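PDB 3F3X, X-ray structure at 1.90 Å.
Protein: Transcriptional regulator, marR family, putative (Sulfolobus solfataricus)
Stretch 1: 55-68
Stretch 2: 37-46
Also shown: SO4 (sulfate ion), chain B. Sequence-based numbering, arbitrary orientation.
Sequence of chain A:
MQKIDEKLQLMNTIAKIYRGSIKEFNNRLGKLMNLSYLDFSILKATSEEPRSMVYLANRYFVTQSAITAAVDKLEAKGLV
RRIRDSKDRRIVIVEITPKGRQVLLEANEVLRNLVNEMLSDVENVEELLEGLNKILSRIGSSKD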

# COMPACT_ATOMS: atom_id res chain seq x y z
N TYR A 55 13.16 7.80 13.29
CA TYR A 55 13.69 7.76 11.93
C TYR A 55 13.05 6.63 11.14
O TYR A 55 12.66 6.82 9.98
CB TYR A 55 15.20 7.54 11.93
CG TYR A 55 15.78 7.36 10.55
CD1 TYR A 55 16.27 8.45 9.83
CD2 TYR A 55 15.82 6.10 9.94
CE1 TYR A 55 16.78 8.29 8.55
CE2 TYR A 55 16.33 5.93 8.66
CZ TYR A 55 16.81 7.04 7.97
OH TYR A 55 17.32 6.88 6.70
N LEU A 56 12.93 5.46 11.76
CA LEU A 56 12.35 4.30 11.09
C LEU A 56 10.88 4.49 10.73
O LEU A 56 10.47 4.20 9.60
CB LEU A 56 12.53 3.05 11.95
CG LEU A 56 14.00 2.64 12.14
CD1 LEU A 56 14.11 1.60 13.24
CD2 LEU A 56 14.57 2.11 10.81
N ALA A 57 10.08 4.96 11.68
CA ALA A 57 8.66 5.18 11.43
C ALA A 57 8.49 6.20 10.31
O ALA A 57 7.62 6.06 9.44
CB ALA A 57 7.99 5.69 12.70
N ASN A 58 9.33 7.22 10.33
CA ASN A 58 9.32 8.30 9.35
C ASN A 58 9.66 7.83 7.94
O ASN A 58 8.99 8.20 6.97
CB ASN A 58 10.32 9.37 9.77
CG ASN A 58 9.71 10.74 9.87
OD1 ASN A 58 9.47 11.40 8.86
ND2 ASN A 58 9.45 11.18 11.10
N ARG A 59 10.70 7.02 7.83
CA ARG A 59 11.14 6.53 6.54
C ARG A 59 10.17 5.53 5.92
O ARG A 59 9.96 5.54 4.71
CB ARG A 59 12.53 5.90 6.67
CG ARG A 59 13.10 5.29 5.39
CD ARG A 59 14.59 4.99 5.56
NE ARG A 59 15.11 4.06 4.56
CZ ARG A 59 16.39 3.71 4.46
NH1 ARG A 59 17.29 4.23 5.29
NH2 ARG A 59 16.76 2.81 3.56
N TYR A 60 9.57 4.69 6.75
CA TYR A 60 8.65 3.69 6.22
C TYR A 60 7.17 3.98 6.37
O TYR A 60 6.33 3.14 6.06
CB TYR A 60 9.01 2.33 6.82
CG TYR A 60 10.41 1.92 6.41
CD1 TYR A 60 11.47 1.93 7.32
CD2 TYR A 60 10.69 1.63 5.08
CE1 TYR A 60 12.78 1.68 6.90
CE2 TYR A 60 11.99 1.38 4.64
CZ TYR A 60 13.04 1.40 5.56
OH TYR A 60 14.32 1.17 5.13
N PHE A 61 6.85 5.18 6.82
CA PHE A 61 5.47 5.61 6.99
C PHE A 61 4.60 4.66 7.81
O PHE A 61 3.49 4.32 7.41
CB PHE A 61 4.81 5.84 5.63
CG PHE A 61 5.39 7.00 4.87
CD1 PHE A 61 6.63 6.91 4.26
CD2 PHE A 61 4.68 8.20 4.77
CE1 PHE A 61 7.17 7.99 3.56
CE2 PHE A 61 5.21 9.29 4.07
CZ PHE A 61 6.46 9.18 3.46
N VAL A 62 5.11 4.24 8.96
CA VAL A 62 4.35 3.38 9.85
C VAL A 62 4.38 4.07 11.21
O VAL A 62 5.22 4.94 11.46
CB VAL A 62 4.97 1.96 9.97
CG1 VAL A 62 4.85 1.23 8.64
CG2 VAL A 62 6.41 2.06 10.39
N THR A 63 3.46 3.69 12.09
CA THR A 63 3.40 4.29 13.42
C THR A 63 4.59 3.82 14.25
O THR A 63 5.19 2.79 13.97
CB THR A 63 2.11 3.87 14.13
OG1 THR A 63 2.12 2.45 14.32
CG2 THR A 63 0.89 4.24 13.29
N GLN A 64 4.93 4.60 15.28
CA GLN A 64 6.04 4.21 16.14
C GLN A 64 5.66 2.92 16.85
O GLN A 64 6.53 2.13 17.22
CB GLN A 64 6.35 5.31 17.16
CG GLN A 64 7.30 6.38 16.64
CD GLN A 64 7.67 7.41 17.70
OE1 GLN A 64 6.84 8.21 18.13
NE2 GLN A 64 8.92 7.38 18.14
N SER A 65 4.36 2.72 17.04
CA SER A 65 3.88 1.51 17.69
C SER A 65 4.18 0.32 16.79
O SER A 65 4.58 -0.74 17.27
CB SER A 65 2.37 1.61 17.94
OG SER A 65 1.66 1.68 16.71
N ALA A 66 4.01 0.50 15.49
CA ALA A 66 4.28 -0.56 14.53
C ALA A 66 5.78 -0.88 14.54
O ALA A 66 6.17 -2.05 14.51
CB ALA A 66 3.83 -0.16 13.14
N ILE A 67 6.61 0.16 14.56
CA ILE A 67 8.06 -0.02 14.58
C ILE A 67 8.47 -0.74 15.87
O ILE A 67 9.25 -1.69 15.84
CB ILE A 67 8.81 1.34 14.53
CG1 ILE A 67 8.59 2.00 13.16
CG2 ILE A 67 10.30 1.14 14.82
CD1 ILE A 67 9.14 1.19 11.99
N THR A 68 7.94 -0.28 17.00
CA THR A 68 8.26 -0.88 18.29
C THR A 68 7.90 -2.36 18.34
O THR A 68 8.67 -3.18 18.85
CB THR A 68 7.52 -0.17 19.44
OG1 THR A 68 7.84 1.23 19.42
CG2 THR A 68 7.94 -0.75 20.78
S SO4 B . 14.14 1.80 1.52
O1 SO4 B . 12.90 1.16 1.05
O2 SO4 B . 14.77 0.95 2.54
O3 SO4 B . 13.81 3.12 2.12
O4 SO4 B . 15.05 1.97 0.38
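Stretch 2, residues 37-46: YLDFSILKAT

Two helices that cross steeply can meet only over a short patch, and this MarR-family regulator shows how such a patch is filled. Stretch 2 is helical throughout. Stretch 1 opens with the end of one helix, turns at Phe61, whose phi is positive, and resumes as a second helix at Gln64 behind the N-cap residue Thr63. Measured between N-to-C directions, the helix of stretch 2 crosses the first of these helices at 117°, running partly against it, with a closest approach of 10.8 Å, and the second at 86°, nearly perpendicular, with a closest approach of 11.4 Å. The nearest backbone pairing is Leu56 with Ile42, their CA atoms 6.9 Å apart.

The small residues of stretch 2 admit the aromatic ring. Ser41 CB lies over the face of the Tyr60 ring, 3.5 Å from its centroid, while Ala45 CB sits at the ring edge, 3.4 Å from Tyr60 OH. Ala45 CB also packs 3.8 Å from Leu56 CD2. Toward the second helix, Leu38 CD1 lies 4.3 Å from Val62 CG1, and Ile42 CD1 lies 4.3 Å from Ile67 CD1. No hydrogen bond joins the stretches directly; a sulfate, probably from the crystallisation liquor, bridges them, accepting hydrogen bonds from Lys44 NZ to O4 (2.8 Å) and from Tyr60 OH to O2 (2.6 Å).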

# COMPACT_ATOMS: atom_id res chain seq x y z
N TYR A 37 7.69 -7.99 5.87
CA TYR A 37 8.28 -7.03 4.96
C TYR A 37 8.84 -5.85 5.75
O TYR A 37 9.88 -5.30 5.40
CB TYR A 37 7.23 -6.54 3.97
CG TYR A 37 7.76 -5.58 2.93
CD1 TYR A 37 8.92 -5.87 2.21
CD2 TYR A 37 7.05 -4.42 2.60
CE1 TYR A 37 9.37 -5.02 1.19
CE2 TYR A 37 7.49 -3.58 1.59
CZ TYR A 37 8.64 -3.89 0.88
OH TYR A 37 9.03 -3.07 -0.15
N LEU A 38 8.13 -5.46 6.81
CA LEU A 38 8.59 -4.35 7.63
C LEU A 38 9.89 -4.74 8.32
O LEU A 38 10.77 -3.89 8.52
CB LEU A 38 7.54 -3.99 8.69
CG LEU A 38 7.91 -2.80 9.59
CD1 LEU A 38 8.14 -1.57 8.73
CD2 LEU A 38 6.80 -2.54 10.60
N ASP A 39 10.01 -6.01 8.69
CA ASP A 39 11.22 -6.52 9.33
C ASP A 39 12.38 -6.30 8.37
O ASP A 39 13.46 -5.85 8.77
CB ASP A 39 11.10 -8.02 9.61
CG ASP A 39 10.18 -8.35 10.77
OD1 ASP A 39 9.78 -9.53 10.87
OD2 ASP A 39 9.86 -7.45 11.58
N PHE A 40 12.16 -6.64 7.10
CA PHE A 40 13.18 -6.47 6.08
C PHE A 40 13.59 -5.00 5.98
O PHE A 40 14.78 -4.69 5.90
CB PHE A 40 12.66 -6.94 4.72
CG PHE A 40 13.42 -6.37 3.56
CD1 PHE A 40 14.70 -6.81 3.25
CD2 PHE A 40 12.86 -5.35 2.79
CE1 PHE A 40 15.41 -6.25 2.18
CE2 PHE A 40 13.56 -4.78 1.73
CZ PHE A 40 14.84 -5.23 1.43
N SER A 41 12.61 -4.11 5.95
CA SER A 41 12.89 -2.67 5.85
C SER A 41 13.74 -2.16 7.01
O SER A 41 14.68 -1.38 6.82
CB SER A 41 11.58 -1.89 5.79
OG SER A 41 10.85 -2.20 4.62
N ILE A 42 13.41 -2.59 8.22
CA ILE A 42 14.15 -2.17 9.40
C ILE A 42 15.59 -2.67 9.32
O ILE A 42 16.53 -1.92 9.61
CB ILE A 42 13.48 -2.69 10.70
CG1 ILE A 42 12.12 -1.98 10.88
CG2 ILE A 42 14.39 -2.45 11.91
CD1 ILE A 42 11.30 -2.51 12.04
N LEU A 43 15.76 -3.92 8.91
CA LEU A 43 17.10 -4.47 8.78
C LEU A 43 17.89 -3.68 7.72
O LEU A 43 19.05 -3.36 7.93
CB LEU A 43 17.05 -5.95 8.40
CG LEU A 43 16.53 -6.87 9.51
CD1 LEU A 43 16.45 -8.31 9.02
CD2 LEU A 43 17.45 -6.79 10.72
N LYS A 44 17.25 -3.36 6.60
CA LYS A 44 17.96 -2.62 5.56
C LYS A 44 18.43 -1.25 6.05
O LYS A 44 19.59 -0.88 5.88
CB LYS A 44 17.08 -2.44 4.32
CG LYS A 44 17.77 -1.66 3.20
CD LYS A 44 16.85 -1.45 2.01
CE LYS A 44 17.55 -0.64 0.92
NZ LYS A 44 16.60 -0.31 -0.19
N ALA A 45 17.52 -0.49 6.66
CA ALA A 45 17.85 0.85 7.15
C ALA A 45 18.95 0.84 8.22
O ALA A 45 19.86 1.68 8.20
CB ALA A 45 16.60 1.53 7.69
N THR A 46 18.87 -0.10 9.16
CA THR A 46 19.87 -0.17 10.22
C THR A 46 21.20 -0.75 9.71
O THR A 46 22.24 -0.50 10.31
CB THR A 46 19.37 -1.00 11.44
OG1 THR A 46 19.00 -2.32 11.04
CG2 THR A 46 18.16 -0.30 12.09